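Local coordinates for protein galactose-1-phosphate uridylyltransferase (PDB 6K9Z) that probably transfers uridylyl groups between UDP-glucose and hexose 1-phosphates, as a zinc-binding member of the galactose-1-phosphate uridylyltransferase family, at residues R4-P7 with F8-E11; H281-G284 with A285-G288. The protein carries 1 engineered substitution. One frame throughout, in Å; residues are numbered along the deposited sequence.

Contact 1: R4-P7 with F8-E11; sequences RKDP and FTGE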
ATOM      1  N   ARG A   4       0.707 -15.893   7.528  1.00 18.70           N
ATOM      2  CA  ARG A   4       0.249 -16.530   6.279  1.00 18.61           C
ATOM      3  C   ARG A   4       0.949 -15.897   5.091  1.00 19.10           C
ATOM      4  O   ARG A   4       1.390 -14.738   5.166  1.00 19.15           O
ATOM      5  CB  ARG A   4      -1.285 -16.467   6.199  1.00 18.39           C
ATOM      6  CG  ARG A   4      -2.009 -17.028   7.406  1.00 19.58           C
ATOM      7  CD  ARG A   4      -3.494 -17.078   7.165  1.00 20.20           C
ATOM      8  NE  ARG A   4      -4.173 -17.617   8.295  1.00 21.89           N
ATOM      9  CZ  ARG A   4      -5.455 -17.939   8.327  1.00 23.65           C
ATOM     10  NH1 ARG A   4      -6.209 -17.816   7.241  1.00 23.65           N
ATOM     11  NH2 ARG A   4      -5.982 -18.413   9.437  1.00 25.45           N
ATOM     12  N   LYS A   5       1.053 -16.635   3.985  1.00 20.48           N
ATOM     13  CA  LYS A   5       1.723 -16.119   2.777  1.00 21.17           C
ATOM     14  C   LYS A   5       0.744 -16.138   1.608  1.00 19.91           C
ATOM     15  O   LYS A   5       0.046 -17.129   1.402  1.00 19.53           O
ATOM     16  CB  LYS A   5       2.997 -16.902   2.498  1.00 24.15           C
ATOM     17  CG  LYS A   5       3.805 -16.408   1.344  1.00 26.23           C
ATOM     18  CD  LYS A   5       5.088 -17.180   1.298  1.00 30.06           C
ATOM     19  CE  LYS A   5       5.829 -17.006   0.008  1.00 33.47           C
ATOM     20  NZ  LYS A   5       7.159 -17.629   0.129  1.00 37.16           N
ATOM     21  N   ASP A   6       0.677 -15.006   0.921  1.00 19.22           N
ATOM     22  CA  ASP A   6      -0.126 -14.868  -0.325  1.00 19.12           C
ATOM     23  C   ASP A   6       0.587 -15.672  -1.409  1.00 19.30           C
ATOM     24  O   ASP A   6       1.736 -15.415  -1.726  1.00 19.26           O
ATOM     25  CB  ASP A   6      -0.305 -13.389  -0.671  1.00 18.84           C
ATOM     26  CG  ASP A   6      -1.151 -13.144  -1.901  1.00 19.37           C
ATOM     27  OD1 ASP A   6      -0.984 -13.897  -2.873  1.00 18.64           O
ATOM     28  OD2 ASP A   6      -1.984 -12.204  -1.834  1.00 19.75           O
ATOM     29  N   PRO A   7      -0.039 -16.701  -1.982  1.00 19.71           N
ATOM     30  CA  PRO A   7       0.674 -17.551  -2.938  1.00 20.26           C
ATOM     31  C   PRO A   7       0.801 -16.918  -4.334  1.00 21.04           C
ATOM     32  O   PRO A   7       1.513 -17.452  -5.146  1.00 21.64           O
ATOM     33  CB  PRO A   7      -0.180 -18.802  -2.919  1.00 20.60           C
ATOM     34  CG  PRO A   7      -1.594 -18.268  -2.729  1.00 20.83           C
ATOM     35  CD  PRO A   7      -1.417 -17.138  -1.724  1.00 20.63           C
ATOM     36  N   PHE A   8       0.172 -15.758  -4.554  1.00 20.89           N
ATOM     37  CA  PHE A   8       0.295 -14.982  -5.812  1.00 21.64           C
ATOM     38  C   PHE A   8       1.300 -13.854  -5.700  1.00 22.55           C
ATOM     39  O   PHE A   8       1.859 -13.447  -6.729  1.00 23.53           O
ATOM     40  CB  PHE A   8      -1.088 -14.526  -6.284  1.00 21.90           C
ATOM     41  CG  PHE A   8      -2.005 -15.684  -6.533  1.00 21.35           C
ATOM     42  CD1 PHE A   8      -1.782 -16.564  -7.598  1.00 21.26           C
ATOM     43  CD2 PHE A   8      -3.101 -15.900  -5.722  1.00 20.89           C
ATOM     44  CE1 PHE A   8      -2.635 -17.626  -7.838  1.00 21.03           C
ATOM     45  CE2 PHE A   8      -3.947 -16.971  -5.958  1.00 21.05           C
ATOM     46  CZ  PHE A   8      -3.704 -17.842  -7.010  1.00 21.38           C
ATOM     47  N   THR A   9       1.557 -13.321  -4.506  1.00 22.74           N
ATOM     48  CA  THR A   9       2.460 -12.164  -4.376  1.00 24.19           C
ATOM     49  C   THR A   9       3.667 -12.475  -3.483  1.00 24.57           C
ATOM     50  O   THR A   9       4.617 -11.726  -3.544  1.00 25.55           O
ATOM     51  CB  THR A   9       1.690 -10.958  -3.834  1.00 24.46           C
ATOM     52  OG1 THR A   9       1.310 -11.236  -2.498  1.00 22.23           O
ATOM     53  CG2 THR A   9       0.421 -10.648  -4.603  1.00 25.28           C
ATOM     54  N   GLY A  10       3.613 -13.498  -2.664  1.00 23.73           N
ATOM     55  CA  GLY A  10       4.658 -13.712  -1.637  1.00 24.36           C
ATOM     56  C   GLY A  10       4.509 -12.763  -0.472  1.00 25.47           C
ATOM     57  O   GLY A  10       5.402 -12.703   0.419  1.00 27.31           O
ATOM     58  N   GLU A  11       3.448 -11.963  -0.411  1.00 23.49           N
ATOM     59  CA  GLU A  11       3.319 -11.087   0.755  1.00 22.88           C
ATOM     60  C   GLU A  11       2.959 -11.920   1.980  1.00 21.05           C
ATOM     61  O   GLU A  11       2.270 -12.930   1.866  1.00 20.29           O
ATOM     62  CB  GLU A  11       2.282 -10.005   0.491  1.00 23.27           C
ATOM     63  CG  GLU A  11       2.757  -9.076  -0.597  1.00 25.34           C
ATOM     64  CD  GLU A  11       1.643  -8.234  -1.204  1.00 26.72           C
ATOM     65  OE1 GLU A  11       0.593  -8.805  -1.504  1.00 25.65           O
ATOM     66  OE2 GLU A  11       1.881  -7.047  -1.421  1.00 28.95           O
TER
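Chi1 of -178° swings the carboxylate of Asp-6 away from its own backbone N and toward the amides of Phe-8 and Thr-9, while chi1 of Thr-9 (67°) lodges OG1 between its backbone N and carbonyl carbon. The result is a beta hairpin between strands 2-5 and 12-15, whose connecting loop is organised by an Asx turn: Asp-6 OD1 accepts from Phe-8 N at 2.8 Å, nearly along the C-O axis. Thr-9 N reaches the same oxygen at 3.1 Å, but from well above the carboxylate plane, and two amides thus fix the rotation of the carboxylate. The backbone seals the base of the loop. Asp-6 N donates to Glu-11 O almost straight (N-H...O 173°), and Gly-10 N returns a 2.8 Å bond to Asp-6 O; Gly-10, with its positive phi, lies near the end of the turn, just before the chain enters strand 12-15. The aliphatic chain of Lys-5 is extended, bringing CE to 3.9 Å from Gly-10 CA. Asp-6 and Glu-11 carry like charges that come close, OD2 to OE1 being 4.3 Å, yet each has a cationic partner on the second subunit, Lys-199 for Asp-6 and Arg-152 for Glu-11. The Phe-8 ring stacks on His-172 of that subunit, placing the hairpin tip in the dimer interface. Thr-9 adds an ST turn: its OG1 accepts from Glu-11 N at 3.1 Å and donates to Glu-11 OE1 at 2.7 Å, the latter approached from above the carboxylate plane.

Contact 2: H281-G284 with A285-G288; sequences HAAG and AELG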
ATOM      1  N   HIS A 281      -4.930   9.160   0.250  1.00 24.29           N
ATOM      2  CA  HIS A 281      -5.262   7.815   0.788  1.00 24.59           C
ATOM      3  C   HIS A 281      -4.806   6.736  -0.194  1.00 23.09           C
ATOM      4  O   HIS A 281      -5.042   6.905  -1.395  1.00 26.20           O
ATOM      5  CB  HIS A 281      -6.776   7.672   0.987  1.00 27.11           C
ATOM      6  CG  HIS A 281      -7.352   8.518   2.071  1.00 28.97           C
ATOM      7  ND1 HIS A 281      -7.856   9.777   1.831  1.00 33.33           N
ATOM      8  CD2 HIS A 281      -7.535   8.283   3.386  1.00 30.22           C
ATOM      9  CE1 HIS A 281      -8.311  10.288   2.954  1.00 32.59           C
ATOM     10  NE2 HIS A 281      -8.124   9.391   3.922  1.00 32.73           N
ATOM     11  N   ALA A 282      -4.140   5.691   0.297  1.00 21.01           N
ATOM     12  CA  ALA A 282      -3.784   4.583  -0.612  1.00 19.80           C
ATOM     13  C   ALA A 282      -5.114   3.885  -0.919  1.00 19.91           C
ATOM     14  O   ALA A 282      -5.786   3.470   0.040  1.00 20.10           O
ATOM     15  CB  ALA A 282      -2.822   3.647   0.071  1.00 19.10           C
ATOM     16  N   ALA A 283      -5.478   3.757  -2.197  1.00 19.31           N
ATOM     17  CA  ALA A 283      -6.791   3.152  -2.529  1.00 18.95           C
ATOM     18  C   ALA A 283      -6.677   2.096  -3.634  1.00 18.33           C
ATOM     19  O   ALA A 283      -5.748   1.275  -3.584  1.00 17.89           O
ATOM     20  CB  ALA A 283      -7.798   4.223  -2.861  1.00 20.15           C
ATOM     21  N   GLY A 284      -7.591   2.134  -4.607  1.00 18.26           N
ATOM     22  CA  GLY A 284      -7.631   1.093  -5.650  1.00 18.38           C
ATOM     23  C   GLY A 284      -6.364   0.999  -6.482  1.00 18.13           C
ATOM     24  O   GLY A 284      -5.878  -0.128  -6.667  1.00 18.04           O
ATOM     25  N   ALA A 285      -5.816   2.128  -6.933  1.00 17.86           N
ATOM     26  CA  ALA A 285      -4.575   2.060  -7.746  1.00 17.62           C
ATOM     27  C   ALA A 285      -3.427   1.511  -6.900  1.00 17.02           C
ATOM     28  O   ALA A 285      -2.698   0.540  -7.327  1.00 16.52           O
ATOM     29  CB  ALA A 285      -4.261   3.419  -8.344  1.00 18.11           C
ATOM     30  N   GLU A 286      -3.201   2.110  -5.720  1.00 16.84           N
ATOM     31  CA  GLU A 286      -2.048   1.815  -4.867  1.00 16.87           C
ATOM     32  C   GLU A 286      -2.206   0.405  -4.291  1.00 16.68           C
ATOM     33  O   GLU A 286      -1.257  -0.407  -4.472  1.00 16.79           O
ATOM     34  CB  GLU A 286      -1.897   2.878  -3.773  1.00 17.78           C
ATOM     35  CG  GLU A 286      -1.743   4.304  -4.330  1.00 18.87           C
ATOM     36  CD  GLU A 286      -3.018   5.045  -4.673  1.00 20.06           C
ATOM     37  OE1 GLU A 286      -4.135   4.478  -4.476  1.00 21.83           O
ATOM     38  OE2 GLU A 286      -2.939   6.209  -5.207  1.00 21.25           O
ATOM     39  N   LEU A 287      -3.297   0.123  -3.575  1.00 16.03           N
ATOM     40  CA  LEU A 287      -3.418  -1.177  -2.847  1.00 15.97           C
ATOM     41  C   LEU A 287      -3.813  -2.293  -3.824  1.00 16.19           C
ATOM     42  O   LEU A 287      -3.356  -3.440  -3.626  1.00 17.02           O
ATOM     43  CB  LEU A 287      -4.442  -1.005  -1.715  1.00 15.96           C
ATOM     44  CG  LEU A 287      -4.129   0.102  -0.701  1.00 15.97           C
ATOM     45  CD1 LEU A 287      -5.156   0.099   0.395  1.00 16.81           C
ATOM     46  CD2 LEU A 287      -2.741  -0.040  -0.108  1.00 15.99           C
ATOM     47  N   GLY A 288      -4.656  -1.980  -4.804  1.00 16.31           N
ATOM     48  CA  GLY A 288      -5.232  -2.947  -5.757  1.00 17.10           C
ATOM     49  C   GLY A 288      -4.276  -3.226  -6.902  1.00 17.23           C
ATOM     50  O   GLY A 288      -4.284  -4.331  -7.406  1.00 17.70           O
TER
HETATM   51  O   HOH W   1      -5.808   6.586  -4.632  1.00 34.50           O
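Glu-286 curls back over the start of its own helix to reach Ala-283, the N-cap residue, and its carboxylate accepts from the amide of that residue, three positions earlier. Its CB lies 4.0 Å from Ala-282 CB, a methyl-to-methylene contact at the mouth of the turn. CG stands anti to the carbonyl carbon, and the chain then bends sharply (chi2 84°), folding the carboxylate toward the incoming loop. CD comes to 3.7 Å from Ala-283 N, and beyond it OE1 accepts the hydrogen of that amide at 2.7 Å, which reaches OE1 from above the carboxylate plane. This is the glutamate half of a capping box; Ala-283, having no polar side chain, cannot make the other half. A water also donates to OE1 at 2.7 Å and reaches weakly to His-281 O, tying the loop to the same oxygen. At the other tip atom, OE2 lies 3.0 Å from this water. On the backbone, Leu-287 N donates to Ala-283 O at 2.7 Å, starting the helix, whereas the bond from Gly-288 N to Gly-284 O is weak in this widened, pi-type turn. Leu-287 straddles Ala-282: CD2 rests 3.7 Å from Ala-282 CB, and CD1 3.4 Å from Ala-282 O. Within the chain, helix 284-289 follows the loop after strand 266-271 and leads into strand 291-294. Across the dimer it meets two strands of the second subunit: Gly-284 N bonds to Asn-127 in strand 121-128, and Gly-288 O to His-252, an iron ligand, in strand 247-252.

From the N terminus, contact 1 takes in the end of strand 2-5 and closes the hairpin loop before strand 12-15 of a small antiparallel sheet. The chain then builds the large nine-stranded antiparallel sheet, to which both halves of the sequence contribute, before contact 2 turns the loop after strand 266-271 into helix 284-289, ahead of strand 291-294. The two contacts lie in series and neither nest nor cross. The centres of contact 1 and contact 2 are about 18 Å apart, and they do not touch. What they share is the dimer: one presents a hairpin from the N-terminal half and the other a helix start from the C-terminal half to the second subunit.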